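Local coordinates for protein GCN5-related N-acetyltransferase (Kribbella flavida, PDB 4IUS) that probably transfers an acyl group, most likely acetyl from acetyl-coenzyme A, to an acceptor that is not identified, at residues A[27-32]-A[57-62]; A[45-50]-A[79-84]; A[20-25]-A[33-38]; A[41-46]-A[73-78]. The protein carries 1 engineered substitution. All blocks are in the same frame, centred on the assembly; numbering follows the deposited sequence.

Contact 1. Residues A[27-32]-A[57-62]; sequences AGPLVG and AEVPWA
A27 and A62 bring the two backbones to 4.8 Å between their CA atoms, where the tight turn from A27 to L30 lies against the first turn of helix 59-71. The methyl of A62 is the hub. Its CB presses on the carbonyl of A27, 3.2 Å from O, and meets CB of A27 and the CD1 branch of L30, each at 3.9 Å. That carbonyl is already taken by L30 N, so A62 adds only a close apolar cover. On the outer side W61, its CG anti to the backbone N (chi1 159°), swings its six-membered ring over to the turn. Ring atom CZ3 comes 3.6 Å from G28 N, which lies at the ring's edge near its plane, while CH2 touches CB of A27 at 3.7 Å. P29 lies against E58 and V59: its CD meets OE1 of E58 at 3.5 Å, and its CG meets the CG2 branch of V59 at 4.1 Å. E58 reaches this spot with an extended chain, running obliquely past the proline ring. G28 has a positive phi (58°), and a side chain on it would collide with CD of P29 and crowd OE1 of E58. Deeper in, L30 and V59 both rest on L93 of helix 89-95. With A27 N bonded to L30 O and L30 N to A27 O, this is a two-residue beta hairpin on a type II' turn, packed by its tip against the start of a helix.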
loop_
_atom_site.group_PDB
_atom_site.type_symbol
_atom_site.label_atom_id
_atom_site.label_comp_id
_atom_site.label_asym_id
_atom_site.label_seq_id
_atom_site.Cartn_x
_atom_site.Cartn_y
_atom_site.Cartn_z
ATOM N N ALA A 27 20.494 8.427 1.043
ATOM C CA ALA A 27 21.654 8.336 1.964
ATOM C C ALA A 27 21.993 6.852 2.082
ATOM O O ALA A 27 21.370 6.128 2.871
ATOM C CB ALA A 27 21.338 8.959 3.319
ATOM N N GLY A 28 22.974 6.418 1.304
ATOM C CA GLY A 28 23.387 5.026 1.387
ATOM C C GLY A 28 22.237 4.070 1.111
ATOM O O GLY A 28 21.606 4.184 0.079
ATOM N N PRO A 29 21.961 3.143 2.033
ATOM C CA PRO A 29 20.937 2.179 1.735
ATOM C C PRO A 29 19.529 2.647 1.993
ATOM O O PRO A 29 18.609 1.868 1.811
ATOM C CB PRO A 29 21.282 1.029 2.674
ATOM C CG PRO A 29 21.845 1.725 3.862
ATOM C CD PRO A 29 22.641 2.851 3.321
ATOM N N LEU A 30 19.346 3.903 2.406
ATOM C CA LEU A 30 18.005 4.424 2.708
ATOM C C LEU A 30 17.690 5.604 1.794
ATOM O O LEU A 30 18.586 6.341 1.381
ATOM C CB LEU A 30 17.943 4.936 4.149
ATOM C CG LEU A 30 18.289 3.933 5.225
ATOM C CD1 LEU A 30 18.308 4.633 6.565
ATOM C CD2 LEU A 30 17.335 2.776 5.171
ATOM N N VAL A 31 16.396 5.806 1.549
ATOM C CA VAL A 31 15.957 7.026 0.891
ATOM C C VAL A 31 14.769 7.585 1.646
ATOM O O VAL A 31 13.770 6.896 1.888
ATOM C CB VAL A 31 15.640 6.859 -0.616
ATOM C CG1 VAL A 31 14.617 5.765 -0.904
ATOM C CG2 VAL A 31 15.267 8.202 -1.249
ATOM N N GLY A 32 14.902 8.842 2.040
ATOM C CA GLY A 32 13.781 9.577 2.627
ATOM C C GLY A 32 12.963 10.214 1.533
ATOM O O GLY A 32 13.496 10.713 0.549
ATOM N N ALA A 57 27.380 -0.443 8.527
ATOM C CA ALA A 57 28.159 0.659 9.066
ATOM C C ALA A 57 27.631 2.005 8.583
ATOM O O ALA A 57 27.873 3.017 9.235
ATOM C CB ALA A 57 29.642 0.499 8.711
ATOM N N GLU A 58 26.976 2.029 7.417
ATOM C CA GLU A 58 26.466 3.264 6.831
ATOM C C GLU A 58 25.176 3.717 7.476
ATOM O O GLU A 58 24.754 4.852 7.285
ATOM C CB GLU A 58 26.206 3.042 5.318
ATOM C CG GLU A 58 27.471 2.817 4.487
ATOM C CD GLU A 58 27.240 2.542 3.001
ATOM O OE1 GLU A 58 26.055 2.556 2.543
ATOM O OE2 GLU A 58 28.270 2.304 2.309
ATOM N N VAL A 59 24.475 2.816 8.126
ATOM C CA VAL A 59 23.111 3.124 8.553
ATOM C C VAL A 59 23.010 4.288 9.561
ATOM O O VAL A 59 22.109 5.109 9.435
ATOM C CB VAL A 59 22.348 1.850 9.007
ATOM C CG1 VAL A 59 20.991 2.207 9.600
ATOM C CG2 VAL A 59 22.230 0.874 7.814
ATOM N N PRO A 60 23.896 4.381 10.576
ATOM C CA PRO A 60 23.732 5.508 11.501
ATOM C C PRO A 60 23.771 6.875 10.805
ATOM O O PRO A 60 22.885 7.703 11.000
ATOM C CB PRO A 60 24.895 5.336 12.458
ATOM C CG PRO A 60 25.129 3.858 12.460
ATOM C CD PRO A 60 24.887 3.395 11.052
ATOM N N TRP A 61 24.753 7.097 9.955
ATOM C CA TRP A 61 24.854 8.336 9.193
ATOM C C TRP A 61 23.651 8.494 8.268
ATOM O O TRP A 61 23.125 9.584 8.117
ATOM C CB TRP A 61 26.162 8.314 8.402
ATOM C CG TRP A 61 26.153 9.252 7.234
ATOM C CD1 TRP A 61 26.397 10.626 7.232
ATOM C CD2 TRP A 61 25.755 8.929 5.900
ATOM N NE1 TRP A 61 26.211 11.121 5.966
ATOM C CE2 TRP A 61 25.805 10.137 5.141
ATOM C CE3 TRP A 61 25.380 7.760 5.265
ATOM C CZ2 TRP A 61 25.450 10.168 3.810
ATOM C CZ3 TRP A 61 25.039 7.802 3.938
ATOM C CH2 TRP A 61 25.085 8.984 3.224
ATOM N N ALA A 62 23.233 7.415 7.625
ATOM C CA ALA A 62 22.098 7.520 6.702
ATOM C C ALA A 62 20.821 7.964 7.435
ATOM O O ALA A 62 20.062 8.819 6.960
ATOM C CB ALA A 62 21.888 6.168 5.997
#

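Contact 2. Residues A[45-50]-A[79-84]; sequences AVAAEP and AELVEE
The peptide plane between V46 and A47 has CD2 of L81 over one face, 3.6 Å from A47 N, while a water sits at its N-H. The neighbouring flat group, the carbonyl of A45, is met at its oxygen by E80 N at 3.0 Å, the donor nearly along the C=O axis (169°). Strands 44-47 and 78-82 run parallel here, with axes 20° apart, but only A45 and A79 are bridged before the pair opens. The order of helices and strands recalls the GNAT fold, in which the fourth and fifth strands characteristically splay apart, so this fork is probably the equivalent feature. It also joins the antiparallel sheet of strands 22-27, 30-35 and 44-47 to the edge of the large mixed sheet. At the closed end, CA of A79 comes 3.1 Å from A45 O as a CA-H...O contact, beside the straighter N-H bond. The methyls of A45 and A79 lie 4.3 Å apart between their CB atoms. L81 CG is anti to its carbonyl carbon (chi1 -56°), and the CD2 branch beyond it leans across the widening gap towards A47 CB; helix 89-95 packs on this leucine. V46 presents its CG1 branch to the carbonyl oxygen of E80 and is covered by L15 of helix 6-19. Farther out a direct link fails, A47 N being 4.4 Å from E80 O, and the water spans the fork: it accepts from A47 N at 3.0 Å and donates to E80 O at 3.3 Å.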
loop_
_atom_site.group_PDB
_atom_site.type_symbol
_atom_site.label_atom_id
_atom_site.label_comp_id
_atom_site.label_asym_id
_atom_site.label_seq_id
_atom_site.Cartn_x
_atom_site.Cartn_y
_atom_site.Cartn_z
ATOM N N ALA A 45 10.660 6.897 4.956
ATOM C CA ALA A 45 11.853 6.305 4.356
ATOM C C ALA A 45 11.567 4.882 3.873
ATOM O O ALA A 45 10.765 4.168 4.502
ATOM C CB ALA A 45 13.020 6.320 5.305
ATOM N N VAL A 46 12.261 4.485 2.812
ATOM C CA VAL A 46 12.241 3.114 2.322
ATOM C C VAL A 46 13.679 2.724 1.938
ATOM O O VAL A 46 14.601 3.558 2.019
ATOM C CB VAL A 46 11.240 2.917 1.140
ATOM C CG1 VAL A 46 9.811 3.352 1.537
ATOM C CG2 VAL A 46 11.738 3.638 -0.108
ATOM N N ALA A 47 13.876 1.457 1.562
ATOM C CA ALA A 47 15.190 1.040 1.094
ATOM C C ALA A 47 15.517 1.695 -0.245
ATOM O O ALA A 47 14.700 1.708 -1.146
ATOM C CB ALA A 47 15.255 -0.458 0.903
ATOM N N ALA A 48 16.713 2.242 -0.353
ATOM C CA ALA A 48 17.147 2.867 -1.592
ATOM C C ALA A 48 17.368 1.890 -2.716
ATOM O O ALA A 48 17.194 2.272 -3.871
ATOM C CB ALA A 48 18.440 3.656 -1.323
ATOM N N GLU A 49 17.821 0.681 -2.371
ATOM C CA GLU A 49 18.267 -0.326 -3.337
ATOM C C GLU A 49 17.743 -1.715 -2.915
ATOM O O GLU A 49 18.496 -2.556 -2.431
ATOM C CB GLU A 49 19.800 -0.352 -3.433
ATOM C CG GLU A 49 20.429 0.967 -3.895
ATOM C CD GLU A 49 21.941 0.931 -3.824
ATOM O OE1 GLU A 49 22.508 -0.180 -3.804
ATOM O OE2 GLU A 49 22.536 2.017 -3.727
ATOM N N PRO A 50 16.440 -1.982 -3.124
ATOM C CA PRO A 50 15.925 -3.337 -2.873
ATOM C C PRO A 50 16.708 -4.393 -3.610
ATOM O O PRO A 50 17.077 -4.200 -4.770
ATOM C CB PRO A 50 14.494 -3.288 -3.413
ATOM C CG PRO A 50 14.151 -1.869 -3.481
ATOM C CD PRO A 50 15.404 -1.083 -3.641
ATOM N N ALA A 79 9.395 4.384 8.540
ATOM C CA ALA A 79 10.028 3.673 7.468
ATOM C C ALA A 79 9.219 2.422 7.133
ATOM O O ALA A 79 8.614 1.811 8.048
ATOM C CB ALA A 79 11.457 3.268 7.840
ATOM N N GLU A 80 9.207 2.052 5.877
ATOM C CA GLU A 80 8.549 0.821 5.433
ATOM C C GLU A 80 9.546 0.037 4.595
ATOM O O GLU A 80 10.069 0.565 3.624
ATOM C CB GLU A 80 7.296 1.096 4.619
ATOM C CG GLU A 80 6.132 1.709 5.386
ATOM C CD GLU A 80 4.811 1.638 4.580
ATOM O OE1 GLU A 80 4.811 1.136 3.419
ATOM O OE2 GLU A 80 3.783 2.060 5.129
ATOM N N LEU A 81 9.787 -1.202 4.982
ATOM C CA LEU A 81 10.688 -2.107 4.309
ATOM C C LEU A 81 9.953 -3.375 3.913
ATOM O O LEU A 81 8.878 -3.687 4.416
ATOM C CB LEU A 81 11.889 -2.460 5.178
ATOM C CG LEU A 81 12.724 -1.287 5.699
ATOM C CD1 LEU A 81 13.797 -1.791 6.656
ATOM C CD2 LEU A 81 13.314 -0.517 4.544
ATOM N N VAL A 82 10.566 -4.138 3.036
ATOM C CA VAL A 82 10.148 -5.506 2.738
ATOM C C VAL A 82 11.318 -6.375 3.182
ATOM O O VAL A 82 12.414 -6.249 2.638
ATOM C CB VAL A 82 9.793 -5.696 1.243
ATOM C CG1 VAL A 82 9.362 -7.163 1.031
ATOM C CG2 VAL A 82 8.704 -4.727 0.808
ATOM N N GLU A 83 11.120 -7.206 4.191
ATOM C CA GLU A 83 12.250 -7.901 4.807
ATOM C C GLU A 83 13.070 -8.690 3.800
ATOM O O GLU A 83 14.284 -8.684 3.844
ATOM C CB GLU A 83 11.747 -8.806 5.941
ATOM C CG GLU A 83 12.821 -9.655 6.594
ATOM C CD GLU A 83 13.906 -8.852 7.323
ATOM O OE1 GLU A 83 13.623 -7.743 7.834
ATOM O OE2 GLU A 83 15.069 -9.356 7.361
ATOM N N GLU A 84 12.397 -9.423 2.910
ATOM C CA GLU A 84 13.091 -10.296 1.984
ATOM C C GLU A 84 13.829 -9.541 0.896
ATOM O O GLU A 84 14.720 -10.050 0.271
ATOM C CB GLU A 84 12.129 -11.322 1.386
ATOM C CG GLU A 84 11.454 -12.251 2.399
ATOM C CD GLU A 84 10.163 -11.711 3.031
ATOM O OE1 GLU A 84 9.808 -10.530 2.792
ATOM O OE2 GLU A 84 9.530 -12.474 3.838
HETATM O O HOH W 1 11.782 -0.609 1.106
#

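Contact 3. Residues A[20-25]-A[33-38]; sequences RSRRQV and LLHDED. With SO4 (sulfate ion), chain C.
CG of R22 is anti to the carbonyl carbon (chi1 -64°) and the chain runs extended to NE, while CG of H35 is anti to the backbone N (chi1 -162°); the two side chains meet on the same side of the hairpin. CD2 of the imidazole lies over one face of the guanidinium, offset toward its rim and 4.0 Å from R22 CZ, with the two planes 68° apart. R22 spends its polar end on backbone carbonyls, NE on L42 O and NH1 on L18 O, and its CD packs on CB of L33, the two side chains crossing at about a right angle. An alanine at R22 would probably cost L42 O and L18 O this donor and strip the guanidinium from beside H35 CD2. The strands 22-27 and 30-35 form an antiparallel beta hairpin, in which R23 and L34 are a hydrogen-bonded pair: R23 N reaches L34 O, and L34 N reaches R23 O, both at 2.9 Å. Their side chains lie alongside one another in one of the two conformers of R23, with F70 of helix 59-71 also touching the leucine. On the other face Q24 runs beside L33, its CG 3.9 Å from CD2, and L33 rests on helix 6-19. H35 is anchored in the plane of its ring by E37 N, which donates to ND1 at 2.9 Å. One water links NE2 to OG of S21; another, bridging S21 O and D36 N, sits above the ring's centre. Away from the strands, R20 grips a sulfate, probably from the crystallisation liquor, with NE 2.6 Å from its O2 and NH2 bound to its O1.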
loop_
_atom_site.group_PDB
_atom_site.type_symbol
_atom_site.label_atom_id
_atom_site.label_comp_id
_atom_site.label_asym_id
_atom_site.label_seq_id
_atom_site.Cartn_x
_atom_site.Cartn_y
_atom_site.Cartn_z
ATOM N N ARG A 20 7.337 9.559 -7.702
ATOM C CA ARG A 20 6.651 10.415 -8.662
ATOM C C ARG A 20 6.119 11.690 -8.015
ATOM O O ARG A 20 5.909 12.663 -8.741
ATOM C CB ARG A 20 5.515 9.686 -9.358
ATOM C CG ARG A 20 5.958 8.479 -10.165
ATOM C CD ARG A 20 4.753 7.735 -10.696
ATOM N NE ARG A 20 5.127 6.623 -11.572
ATOM C CZ ARG A 20 4.563 5.403 -11.574
ATOM N NH1 ARG A 20 3.604 5.081 -10.730
ATOM N NH2 ARG A 20 4.963 4.506 -12.448
ATOM N N SER A 21 5.855 11.679 -6.707
ATOM C CA SER A 21 5.293 12.840 -6.033
ATOM C C SER A 21 6.027 13.280 -4.758
ATOM O O SER A 21 5.513 14.055 -3.960
ATOM C CB SER A 21 3.817 12.593 -5.707
ATOM O OG SER A 21 3.695 11.529 -4.820
ATOM N N ARG A 22 7.222 12.760 -4.548
ATOM C CA ARG A 22 8.003 13.056 -3.354
ATOM C C ARG A 22 9.443 13.377 -3.681
ATOM O O ARG A 22 10.028 12.779 -4.587
ATOM C CB ARG A 22 7.948 11.884 -2.384
ATOM C CG ARG A 22 6.552 11.606 -1.847
ATOM C CD ARG A 22 6.417 10.292 -1.194
ATOM N NE ARG A 22 5.081 10.036 -0.751
ATOM C CZ ARG A 22 4.080 9.584 -1.480
ATOM N NH1 ARG A 22 4.219 9.402 -2.769
ATOM N NH2 ARG A 22 2.912 9.342 -0.882
ATOM N N ARG A 23 9.984 14.322 -2.918
ATOM C CA ARG A 23 11.398 14.664 -3.014
ATOM C C ARG A 23 12.220 13.599 -2.312
ATOM O O ARG A 23 11.836 13.115 -1.248
ATOM C CB ARG A 23 11.644 16.061 -2.414
ATOM C CG ARG A 23 13.096 16.485 -2.396
ATOM C CD ARG A 23 13.218 17.945 -2.034
ATOM N NE ARG A 23 12.780 18.227 -0.674
ATOM C CZ ARG A 23 13.552 18.120 0.402
ATOM N NH1 ARG A 23 14.775 17.651 0.303
ATOM N NH2 ARG A 23 13.078 18.448 1.593
ATOM N N GLN A 24 13.355 13.265 -2.905
ATOM C CA GLN A 24 14.226 12.219 -2.390
ATOM C C GLN A 24 15.398 12.771 -1.621
ATOM O O GLN A 24 16.053 13.731 -2.053
ATOM C CB GLN A 24 14.801 11.398 -3.536
ATOM C CG GLN A 24 13.773 10.683 -4.356
ATOM C CD GLN A 24 14.395 10.013 -5.541
ATOM O OE1 GLN A 24 15.362 9.281 -5.410
ATOM N NE2 GLN A 24 13.900 10.361 -6.723
ATOM N N VAL A 25 15.684 12.126 -0.501
ATOM C CA VAL A 25 16.927 12.320 0.270
ATOM C C VAL A 25 17.626 10.956 0.336
ATOM O O VAL A 25 17.314 10.112 1.187
ATOM C CB VAL A 25 16.638 12.873 1.665
ATOM C CG1 VAL A 25 17.946 13.006 2.454
ATOM C CG2 VAL A 25 15.888 14.199 1.532
ATOM N N LEU A 33 11.665 10.175 1.686
ATOM C CA LEU A 33 10.717 10.620 0.664
ATOM C C LEU A 33 9.772 11.628 1.309
ATOM O O LEU A 33 9.004 11.303 2.210
ATOM C CB LEU A 33 9.964 9.444 0.110
ATOM C CG LEU A 33 10.822 8.373 -0.564
ATOM C CD1 LEU A 33 10.007 7.075 -0.754
ATOM C CD2 LEU A 33 11.452 8.849 -1.876
ATOM N N LEU A 34 9.860 12.880 0.853
ATOM C CA LEU A 34 9.129 14.011 1.468
ATOM C C LEU A 34 8.074 14.530 0.478
ATOM O O LEU A 34 8.389 14.979 -0.626
ATOM C CB LEU A 34 10.109 15.127 1.895
ATOM C CG LEU A 34 10.948 14.795 3.131
ATOM C CD1 LEU A 34 12.235 15.612 3.271
ATOM C CD2 LEU A 34 10.128 14.902 4.409
ATOM N N HIS A 35 6.822 14.500 0.903
ATOM C CA HIS A 35 5.702 14.992 0.116
ATOM C C HIS A 35 5.586 16.489 0.273
ATOM O O HIS A 35 6.099 17.057 1.234
ATOM C CB HIS A 35 4.467 14.293 0.624
ATOM C CG HIS A 35 3.308 14.337 -0.302
ATOM N ND1 HIS A 35 2.421 15.383 -0.373
ATOM C CD2 HIS A 35 2.915 13.416 -1.251
ATOM C CE1 HIS A 35 1.515 15.104 -1.331
ATOM N NE2 HIS A 35 1.808 13.917 -1.861
ATOM N N ASP A 36 4.916 17.153 -0.660
ATOM C CA ASP A 36 4.593 18.567 -0.466
ATOM C C ASP A 36 3.723 18.800 0.782
ATOM O O ASP A 36 3.927 19.753 1.519
ATOM C CB ASP A 36 3.895 19.148 -1.713
ATOM C CG ASP A 36 4.845 19.328 -2.919
ATOM O OD1 ASP A 36 6.077 19.188 -2.781
ATOM O OD2 ASP A 36 4.346 19.638 -4.017
ATOM N N GLU A 37 2.743 17.928 0.996
ATOM C CA GLU A 37 1.839 18.044 2.142
ATOM C C GLU A 37 2.480 17.517 3.425
ATOM O O GLU A 37 3.338 16.662 3.377
ATOM C CB GLU A 37 0.544 17.277 1.892
ATOM C CG GLU A 37 -0.272 17.763 0.698
ATOM C CD GLU A 37 -1.585 16.990 0.499
ATOM O OE1 GLU A 37 -1.890 16.068 1.292
ATOM O OE2 GLU A 37 -2.320 17.302 -0.461
ATOM N N ASP A 38 2.047 18.044 4.572
ATOM C CA ASP A 38 2.589 17.612 5.883
ATOM C C ASP A 38 1.902 16.420 6.494
ATOM O O ASP A 38 2.351 15.956 7.526
ATOM C CB ASP A 38 2.578 18.773 6.873
ATOM C CG ASP A 38 3.479 19.900 6.443
ATOM O OD1 ASP A 38 4.723 19.698 6.284
ATOM O OD2 ASP A 38 2.948 21.026 6.315
HETATM S S SO4 C . 7.830 6.242 -14.155
HETATM O O1 SO4 C . 6.918 5.143 -14.538
HETATM O O2 SO4 C . 7.148 7.147 -13.203
HETATM O O3 SO4 C . 8.988 5.698 -13.411
HETATM O O4 SO4 C . 8.241 7.010 -15.342
HETATM O O HOH W 2 4.195 16.219 -3.299
HETATM O O HOH W 3 1.007 12.175 -4.046
#

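Contact 4. Residues A[41-46]-A[73-78]; sequences FLSRAV and EDRWLS. Engineered in segment 73-78: D74 (natural residue Gly).
R75 reaches S43 through a long straight chain. From CB, which points toward the other segment, CG is set anti to the carbonyl carbon (chi1 -68°), and the chain stays extended to NE. CD passes 3.9 Å from S43 OG. NE then forms a salt bridge with OD1 of D38, and NH1 donates to H35 O while making a weak, bent bond to S43 OG (2.9 Å, 122°). NH2 adds a weak bond to D36 O. S43 OG also receives H35 N, so the hydroxyl ties R75 to the strand beside it. A leucine in place of R75 would probably deprive the carboxylate of D38 of this partner and H35 O of this donor. Beyond this, A45 N bonds nearly straight to S78 O at 2.9 Å, and L77 CD1 meets A45 CB at 4.0 Å. A water accepts from R44 NE and bonds OG of S78; R44 ends on D148 and T147. The engineered D74, with positive phi, is the C-prime residue of the Schellman motif that closes helix 59-71. The loop leads off from that helix, lays L77 back against L63, I66 and F70, and runs into strand 78-82 beside strand 44-47.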
loop_
_atom_site.group_PDB
_atom_site.type_symbol
_atom_site.label_atom_id
_atom_site.label_comp_id
_atom_site.label_asym_id
_atom_site.label_seq_id
_atom_site.Cartn_x
_atom_site.Cartn_y
_atom_site.Cartn_z
ATOM N N PHE A 41 1.902 10.476 7.122
ATOM C CA PHE A 41 2.174 9.209 6.456
ATOM C C PHE A 41 2.523 9.380 4.993
ATOM O O PHE A 41 2.936 8.399 4.355
ATOM C CB PHE A 41 1.053 8.190 6.655
ATOM C CG PHE A 41 -0.294 8.655 6.175
ATOM C CD1 PHE A 41 -0.599 8.645 4.841
ATOM C CD2 PHE A 41 -1.221 9.151 7.073
ATOM C CE1 PHE A 41 -1.831 9.111 4.392
ATOM C CE2 PHE A 41 -2.455 9.600 6.656
ATOM C CZ PHE A 41 -2.755 9.586 5.301
ATOM N N LEU A 42 2.386 10.580 4.429
ATOM C CA LEU A 42 2.802 10.878 3.086
ATOM C C LEU A 42 4.315 11.012 2.943
ATOM O O LEU A 42 4.817 11.070 1.793
ATOM C CB LEU A 42 2.102 12.112 2.523
ATOM C CG LEU A 42 0.568 11.937 2.408
ATOM C CD1 LEU A 42 -0.008 13.232 1.836
ATOM C CD2 LEU A 42 0.168 10.712 1.584
ATOM N N SER A 43 5.032 11.100 4.051
ATOM C CA SER A 43 6.483 11.157 4.031
ATOM C C SER A 43 7.046 9.985 4.830
ATOM O O SER A 43 6.607 9.751 5.929
ATOM C CB SER A 43 6.992 12.473 4.578
ATOM O OG SER A 43 6.547 13.581 3.789
ATOM N N ARG A 44 8.023 9.259 4.277
ATOM C CA ARG A 44 8.583 8.091 4.950
ATOM C C ARG A 44 9.904 7.769 4.298
ATOM O O ARG A 44 10.241 8.295 3.221
ATOM C CB ARG A 44 7.651 6.875 4.843
ATOM C CG ARG A 44 7.524 6.326 3.455
ATOM C CD ARG A 44 6.669 5.075 3.367
ATOM N NE ARG A 44 5.306 5.405 3.770
ATOM C CZ ARG A 44 4.204 5.138 3.073
ATOM N NH1 ARG A 44 4.257 4.402 1.968
ATOM N NH2 ARG A 44 3.018 5.525 3.564
ATOM N N ALA A 45 10.660 6.897 4.956
ATOM C CA ALA A 45 11.853 6.305 4.356
ATOM C C ALA A 45 11.567 4.882 3.873
ATOM O O ALA A 45 10.765 4.168 4.502
ATOM C CB ALA A 45 13.020 6.320 5.305
ATOM N N VAL A 46 12.261 4.485 2.812
ATOM C CA VAL A 46 12.241 3.114 2.322
ATOM C C VAL A 46 13.679 2.724 1.938
ATOM O O VAL A 46 14.601 3.558 2.019
ATOM C CB VAL A 46 11.240 2.917 1.140
ATOM C CG1 VAL A 46 9.811 3.352 1.537
ATOM C CG2 VAL A 46 11.738 3.638 -0.108
ATOM N N GLU A 73 11.453 20.006 8.215
ATOM C CA GLU A 73 10.055 20.188 7.820
ATOM C C GLU A 73 9.109 19.968 8.996
ATOM O O GLU A 73 7.881 19.918 8.806
ATOM C CB GLU A 73 9.671 19.153 6.733
ATOM C CG GLU A 73 10.475 19.162 5.455
ATOM C CD GLU A 73 10.390 20.453 4.672
ATOM O OE1 GLU A 73 9.426 21.229 4.860
ATOM O OE2 GLU A 73 11.295 20.680 3.830
ATOM N N ASP A 74 9.626 19.792 10.214
ATOM C CA ASP A 74 8.803 19.452 11.399
ATOM C C ASP A 74 8.009 18.166 11.218
ATOM O O ASP A 74 6.926 18.002 11.737
ATOM C CB ASP A 74 7.865 20.627 11.803
ATOM C CG ASP A 74 8.494 21.608 12.771
ATOM O OD1 ASP A 74 9.273 21.185 13.668
ATOM O OD2 ASP A 74 8.262 22.821 12.593
ATOM N N ARG A 75 8.592 17.230 10.455
ATOM C CA ARG A 75 7.960 15.956 10.200
ATOM C C ARG A 75 8.611 14.814 10.961
ATOM O O ARG A 75 9.836 14.784 11.150
ATOM C CB ARG A 75 7.960 15.666 8.727
ATOM C CG ARG A 75 7.059 16.615 7.993
ATOM C CD ARG A 75 7.025 16.333 6.526
ATOM N NE ARG A 75 6.392 17.434 5.797
ATOM C CZ ARG A 75 6.383 17.503 4.487
ATOM N NH1 ARG A 75 6.891 16.508 3.763
ATOM N NH2 ARG A 75 5.865 18.557 3.894
ATOM N N TRP A 76 7.772 13.875 11.344
ATOM C CA TRP A 76 8.205 12.673 12.042
ATOM C C TRP A 76 8.509 11.548 11.072
ATOM O O TRP A 76 7.751 11.309 10.133
ATOM C CB TRP A 76 7.113 12.286 13.018
ATOM C CG TRP A 76 7.312 10.994 13.736
ATOM C CD1 TRP A 76 8.063 10.772 14.853
ATOM C CD2 TRP A 76 6.718 9.722 13.401
ATOM N NE1 TRP A 76 7.979 9.459 15.233
ATOM C CE2 TRP A 76 7.176 8.789 14.385
ATOM C CE3 TRP A 76 5.865 9.276 12.403
ATOM C CZ2 TRP A 76 6.804 7.454 14.374
ATOM C CZ3 TRP A 76 5.446 7.955 12.426
ATOM C CH2 TRP A 76 5.910 7.056 13.399
ATOM N N LEU A 77 9.582 10.830 11.333
ATOM C CA LEU A 77 10.034 9.761 10.433
ATOM C C LEU A 77 9.453 8.377 10.778
ATOM O O LEU A 77 9.477 7.926 11.910
ATOM C CB LEU A 77 11.545 9.668 10.503
ATOM C CG LEU A 77 12.194 8.619 9.599
ATOM C CD1 LEU A 77 11.986 8.976 8.147
ATOM C CD2 LEU A 77 13.674 8.538 9.921
ATOM N N SER A 78 8.922 7.723 9.762
ATOM C CA SER A 78 8.604 6.294 9.744
ATOM C C SER A 78 9.279 5.711 8.551
ATOM O O SER A 78 9.691 6.412 7.638
ATOM C CB SER A 78 7.097 6.019 9.698
ATOM O OG SER A 78 6.496 6.592 8.591
HETATM O O HOH W 4 6.262 9.265 8.676
HETATM O O HOH W 5 4.518 5.667 6.675
#

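In the fold
Contact 3 closes first along the chain, before contacts 4 and 2 open, just ahead of strand 44-47 and within it; contact 1 crosses all three in sequence. Contacts 3 and 4 are nearest, centres about 9 Å apart, contacts 1 and 3 farthest at about 17 Å. Strand 30-35 carries contacts 1 and 3 at its two ends, and its neighbour 44-47 carries contacts 2 and 4, so all four reach the three-stranded antiparallel sheet. V31 N with V46 O and P29 O with A48 N tie contact 1 to contact 2. Helix 59-71 begins at contact 1 and ends just before contact 4, and strand 78-82 follows it into the mixed sheet, an arrangement consistent with a GNAT-like N-terminal half.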